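Local coordinates for zinc-type alcohol dehydrogenase-like protein YAHK (Escherichia coli, PDB 1UUF) that reduces a wide range of aldehydes to their alcohols as a zinc-dependent dehydrogenase that strongly prefers NADPH over NADH, at residues T275-L286 and N301-S312. Sequence-based numbering, arbitrary orientation.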
loop_
_atom_site.group_PDB
_atom_site.type_symbol
_atom_site.label_atom_id
_atom_site.label_comp_id
_atom_site.label_asym_id
_atom_site.label_seq_id
_atom_site.Cartn_x
_atom_site.Cartn_y
_atom_site.Cartn_z
ATOM N N THR A 275 -4.789 -1.816 10.438
ATOM C CA THR A 275 -4.751 -2.627 9.228
ATOM C C THR A 275 -5.839 -3.698 9.272
ATOM O O THR A 275 -6.481 -3.986 8.263
ATOM C CB THR A 275 -3.370 -3.286 9.054
ATOM O OG1 THR A 275 -2.381 -2.261 8.888
ATOM C CG2 THR A 275 -3.356 -4.191 7.828
ATOM N N THR A 276 -6.071 -4.270 10.449
ATOM C CA THR A 276 -7.090 -5.306 10.575
ATOM C C THR A 276 -8.506 -4.758 10.436
ATOM O O THR A 276 -9.455 -5.528 10.299
ATOM C CB THR A 276 -6.980 -6.052 11.920
ATOM O OG1 THR A 276 -7.259 -5.150 12.996
ATOM C CG2 THR A 276 -5.587 -6.622 12.092
ATOM N N LEU A 277 -8.649 -3.433 10.461
ATOM C CA LEU A 277 -9.965 -2.804 10.322
ATOM C C LEU A 277 -10.323 -2.582 8.849
ATOM O O LEU A 277 -11.446 -2.195 8.524
ATOM C CB LEU A 277 -9.996 -1.452 11.042
ATOM C CG LEU A 277 -9.558 -1.404 12.506
ATOM C CD1 LEU A 277 -9.808 -0.003 13.046
ATOM C CD2 LEU A 277 -10.322 -2.438 13.320
ATOM N N LEU A 278 -9.361 -2.821 7.962
ATOM C CA LEU A 278 -9.574 -2.639 6.527
ATOM C C LEU A 278 -10.232 -3.833 5.847
ATOM O O LEU A 278 -9.929 -4.977 6.164
ATOM C CB LEU A 278 -8.240 -2.384 5.827
ATOM C CG LEU A 278 -7.461 -1.118 6.168
ATOM C CD1 LEU A 278 -6.080 -1.199 5.520
ATOM C CD2 LEU A 278 -8.223 0.103 5.676
ATOM N N LYS A 279 -11.121 -3.554 4.898
ATOM C CA LYS A 279 -11.779 -4.613 4.137
ATOM C C LYS A 279 -10.741 -5.147 3.162
ATOM O O LYS A 279 -9.650 -4.590 3.037
ATOM C CB LYS A 279 -12.943 -4.052 3.322
ATOM C CG LYS A 279 -14.099 -3.515 4.143
ATOM C CD LYS A 279 -15.041 -2.693 3.276
ATOM C CE LYS A 279 -15.606 -3.507 2.118
ATOM N NZ LYS A 279 -16.545 -2.688 1.300
ATOM N N ARG A 280 -11.085 -6.229 2.473
ATOM C CA ARG A 280 -10.197 -6.803 1.475
ATOM C C ARG A 280 -9.977 -5.711 0.432
ATOM O O ARG A 280 -10.919 -5.007 0.056
ATOM C CB ARG A 280 -10.856 -8.034 0.840
ATOM C CG ARG A 280 -10.067 -8.666 -0.305
ATOM C CD ARG A 280 -10.529 -8.141 -1.654
ATOM N NE ARG A 280 -11.917 -8.506 -1.929
ATOM C CZ ARG A 280 -12.587 -8.139 -3.016
ATOM N NH1 ARG A 280 -11.999 -7.394 -3.942
ATOM N NH2 ARG A 280 -13.850 -8.512 -3.171
ATOM N N ASP A 281 -8.730 -5.574 -0.018
ATOM C CA ASP A 281 -8.336 -4.568 -1.000
ATOM C C ASP A 281 -8.420 -3.145 -0.449
ATOM O O ASP A 281 -8.362 -2.176 -1.206
ATOM C CB ASP A 281 -9.180 -4.675 -2.275
ATOM C CG ASP A 281 -8.618 -5.689 -3.263
ATOM O OD1 ASP A 281 -7.376 -5.807 -3.348
ATOM O OD2 ASP A 281 -9.413 -6.351 -3.966
ATOM N N GLY A 282 -8.545 -3.032 0.870
ATOM C CA GLY A 282 -8.620 -1.726 1.505
ATOM C C GLY A 282 -7.244 -1.117 1.701
ATOM O O GLY A 282 -6.239 -1.822 1.697
ATOM N N THR A 283 -7.195 0.197 1.892
ATOM C CA THR A 283 -5.923 0.879 2.073
ATOM C C THR A 283 -5.960 1.874 3.218
ATOM O O THR A 283 -6.986 2.502 3.461
ATOM C CB THR A 283 -5.546 1.676 0.805
ATOM O OG1 THR A 283 -5.356 0.780 -0.293
ATOM C CG2 THR A 283 -4.269 2.490 1.034
ATOM N N MET A 284 -4.845 1.995 3.933
ATOM C CA MET A 284 -4.738 3.006 4.982
ATOM C C MET A 284 -3.614 3.892 4.487
ATOM O O MET A 284 -2.510 3.413 4.220
ATOM C CB MET A 284 -4.356 2.432 6.347
ATOM C CG MET A 284 -3.981 3.549 7.336
ATOM S SD MET A 284 -3.891 3.034 9.059
ATOM C CE MET A 284 -2.593 1.800 8.961
ATOM N N THR A 285 -3.898 5.178 4.334
ATOM C CA THR A 285 -2.893 6.111 3.847
ATOM C C THR A 285 -2.475 7.053 4.955
ATOM O O THR A 285 -3.319 7.618 5.647
ATOM C CB THR A 285 -3.438 6.923 2.664
ATOM O OG1 THR A 285 -3.730 6.029 1.585
ATOM C CG2 THR A 285 -2.422 7.967 2.196
ATOM N N LEU A 286 -1.165 7.212 5.117
ATOM C CA LEU A 286 -0.614 8.079 6.148
ATOM C C LEU A 286 -0.282 9.450 5.556
ATOM O O LEU A 286 0.283 9.536 4.468
ATOM C CB LEU A 286 0.665 7.454 6.717
ATOM C CG LEU A 286 0.638 5.947 6.991
ATOM C CD1 LEU A 286 2.010 5.489 7.460
ATOM C CD2 LEU A 286 -0.420 5.627 8.022
ATOM N N ASN A 301 -1.150 -9.375 8.114
ATOM C CA ASN A 301 -2.424 -8.695 7.929
ATOM C C ASN A 301 -2.589 -8.067 6.551
ATOM O O ASN A 301 -3.712 -7.898 6.078
ATOM C CB ASN A 301 -2.624 -7.645 9.025
ATOM C CG ASN A 301 -2.734 -8.269 10.403
ATOM O OD1 ASN A 301 -3.493 -9.220 10.603
ATOM N ND2 ASN A 301 -1.982 -7.739 11.361
ATOM N N LEU A 302 -1.482 -7.726 5.899
ATOM C CA LEU A 302 -1.570 -7.150 4.562
ATOM C C LEU A 302 -1.835 -8.272 3.565
ATOM O O LEU A 302 -2.659 -8.144 2.664
ATOM C CB LEU A 302 -0.266 -6.445 4.173
ATOM C CG LEU A 302 0.146 -5.189 4.941
ATOM C CD1 LEU A 302 1.427 -4.644 4.339
ATOM C CD2 LEU A 302 -0.962 -4.149 4.874
ATOM N N ILE A 303 -1.126 -9.380 3.741
ATOM C CA ILE A 303 -1.262 -10.528 2.851
ATOM C C ILE A 303 -2.628 -11.204 2.879
ATOM O O ILE A 303 -3.209 -11.481 1.831
ATOM C CB ILE A 303 -0.177 -11.576 3.166
ATOM C CG1 ILE A 303 1.177 -11.054 2.685
ATOM C CG2 ILE A 303 -0.505 -12.907 2.501
ATOM C CD1 ILE A 303 2.346 -11.931 3.074
ATOM N N MET A 304 -3.133 -11.465 4.078
ATOM C CA MET A 304 -4.411 -12.145 4.252
ATOM C C MET A 304 -5.619 -11.521 3.559
ATOM O O MET A 304 -6.585 -12.225 3.273
ATOM C CB MET A 304 -4.720 -12.297 5.745
ATOM C CG MET A 304 -3.819 -13.284 6.469
ATOM S SD MET A 304 -3.975 -14.963 5.818
ATOM C CE MET A 304 -5.540 -15.466 6.552
ATOM N N LYS A 305 -5.577 -10.220 3.285
ATOM C CA LYS A 305 -6.712 -9.562 2.644
ATOM C C LYS A 305 -6.319 -8.606 1.528
ATOM O O LYS A 305 -7.121 -7.768 1.121
ATOM C CB LYS A 305 -7.529 -8.793 3.688
ATOM C CG LYS A 305 -8.244 -9.679 4.701
ATOM C CD LYS A 305 -9.365 -10.467 4.047
ATOM C CE LYS A 305 -10.162 -11.243 5.086
ATOM N NZ LYS A 305 -11.220 -12.069 4.447
ATOM N N ARG A 306 -5.094 -8.745 1.033
ATOM C CA ARG A 306 -4.582 -7.882 -0.027
ATOM C C ARG A 306 -4.819 -6.416 0.320
ATOM O O ARG A 306 -5.391 -5.650 -0.462
ATOM C CB ARG A 306 -5.237 -8.216 -1.372
ATOM C CG ARG A 306 -4.456 -7.643 -2.552
ATOM C CD ARG A 306 -4.795 -8.363 -3.851
ATOM N NE ARG A 306 -6.189 -8.159 -4.237
ATOM C CZ ARG A 306 -6.790 -8.800 -5.232
ATOM N NH1 ARG A 306 -6.122 -9.697 -5.948
ATOM N NH2 ARG A 306 -8.061 -8.541 -5.513
ATOM N N ARG A 307 -4.377 -6.040 1.513
ATOM C CA ARG A 307 -4.516 -4.671 1.989
ATOM C C ARG A 307 -3.225 -3.937 1.690
ATOM O O ARG A 307 -2.216 -4.554 1.354
ATOM C CB ARG A 307 -4.746 -4.658 3.492
ATOM C CG ARG A 307 -6.067 -5.240 3.938
ATOM C CD ARG A 307 -5.923 -5.731 5.361
ATOM N NE ARG A 307 -7.196 -6.049 5.994
ATOM C CZ ARG A 307 -7.325 -6.923 6.986
ATOM N NH1 ARG A 307 -6.259 -7.567 7.442
ATOM N NH2 ARG A 307 -8.513 -7.138 7.531
ATOM N N ALA A 308 -3.256 -2.617 1.819
ATOM C CA ALA A 308 -2.069 -1.826 1.559
ATOM C C ALA A 308 -1.953 -0.635 2.495
ATOM O O ALA A 308 -2.951 -0.147 3.038
ATOM C CB ALA A 308 -2.088 -1.334 0.113
ATOM N N ILE A 309 -0.717 -0.192 2.692
ATOM C CA ILE A 309 -0.436 0.991 3.488
ATOM C C ILE A 309 0.231 1.914 2.479
ATOM O O ILE A 309 1.166 1.516 1.790
ATOM C CB ILE A 309 0.539 0.699 4.645
ATOM C CG1 ILE A 309 -0.055 -0.365 5.570
ATOM C CG2 ILE A 309 0.826 1.985 5.417
ATOM C CD1 ILE A 309 -1.419 -0.018 6.120
ATOM N N ALA A 310 -0.264 3.140 2.376
ATOM C CA ALA A 310 0.289 4.087 1.425
ATOM C C ALA A 310 0.558 5.421 2.095
ATOM O O ALA A 310 0.271 5.612 3.275
ATOM C CB ALA A 310 -0.680 4.277 0.261
ATOM N N GLY A 311 1.136 6.333 1.328
ATOM C CA GLY A 311 1.416 7.657 1.842
ATOM C C GLY A 311 0.917 8.662 0.827
ATOM O O GLY A 311 0.621 8.305 -0.312
ATOM N N SER A 312 0.807 9.917 1.236
ATOM C CA SER A 312 0.352 10.964 0.333
ATOM C C SER A 312 0.751 12.306 0.923
ATOM O O SER A 312 0.801 12.453 2.140
ATOM C CB SER A 312 -1.172 10.903 0.176
ATOM O OG SER A 312 -1.650 11.937 -0.675
HETATM O O HOH W 1 -5.120 -2.870 -1.098
#
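Arg307 reaches across to the turn at Thr275-Leu278 and takes hold of its backbone. Its chain is extended from CG to NE, which carries the guanidinium side-on to the carbonyl of Leu278: Arg307 NE and NH2 each lie 2.9 Å from Leu278 O, which sits at the edge of the group, near its plane. Arg307 NH1 binds Asn301 O at 2.9 Å within its own segment, fixing the rotation of the group. Thr275 O lies over one face and Lys305 CG over the other.

At the type II turn from Lys279 to Gly282, Arg306 and Asp281 run side by side, carboxylate and guanidinium only 16° from coplanar. Arg306 NE meets Asp281 OD1 at 2.8 Å, and Arg306 NH2 reaches the syn lone pair of Asp281 OD2 at 3.0 Å in a nearly straight bond. Arg280 NH1 approaches Asp281 OD2 from its anti side, at 2.8 Å, while Arg280 NH2 forms salt bridges to Glu118 and Asp121 of the second subunit.

Beyond these turns, strands 282-286 and 308-311 pair in parallel. Met284 CE packs alongside Ile309 CD1 at 3.6 Å, with Thr283, Thr285 and the two alanines on the opposite face. Strand 308-311 is outermost in this chain's Rossmann-type sheet and pairs antiparallel with a strand of the second subunit, continuing the sheet across the interface.

Asp281 thus has two arginines sharing its charge, which probably favours its ionised form, and the guanidinium of Arg307 joins the turn to helix 299-303, all three nitrogens donating to backbone oxygens.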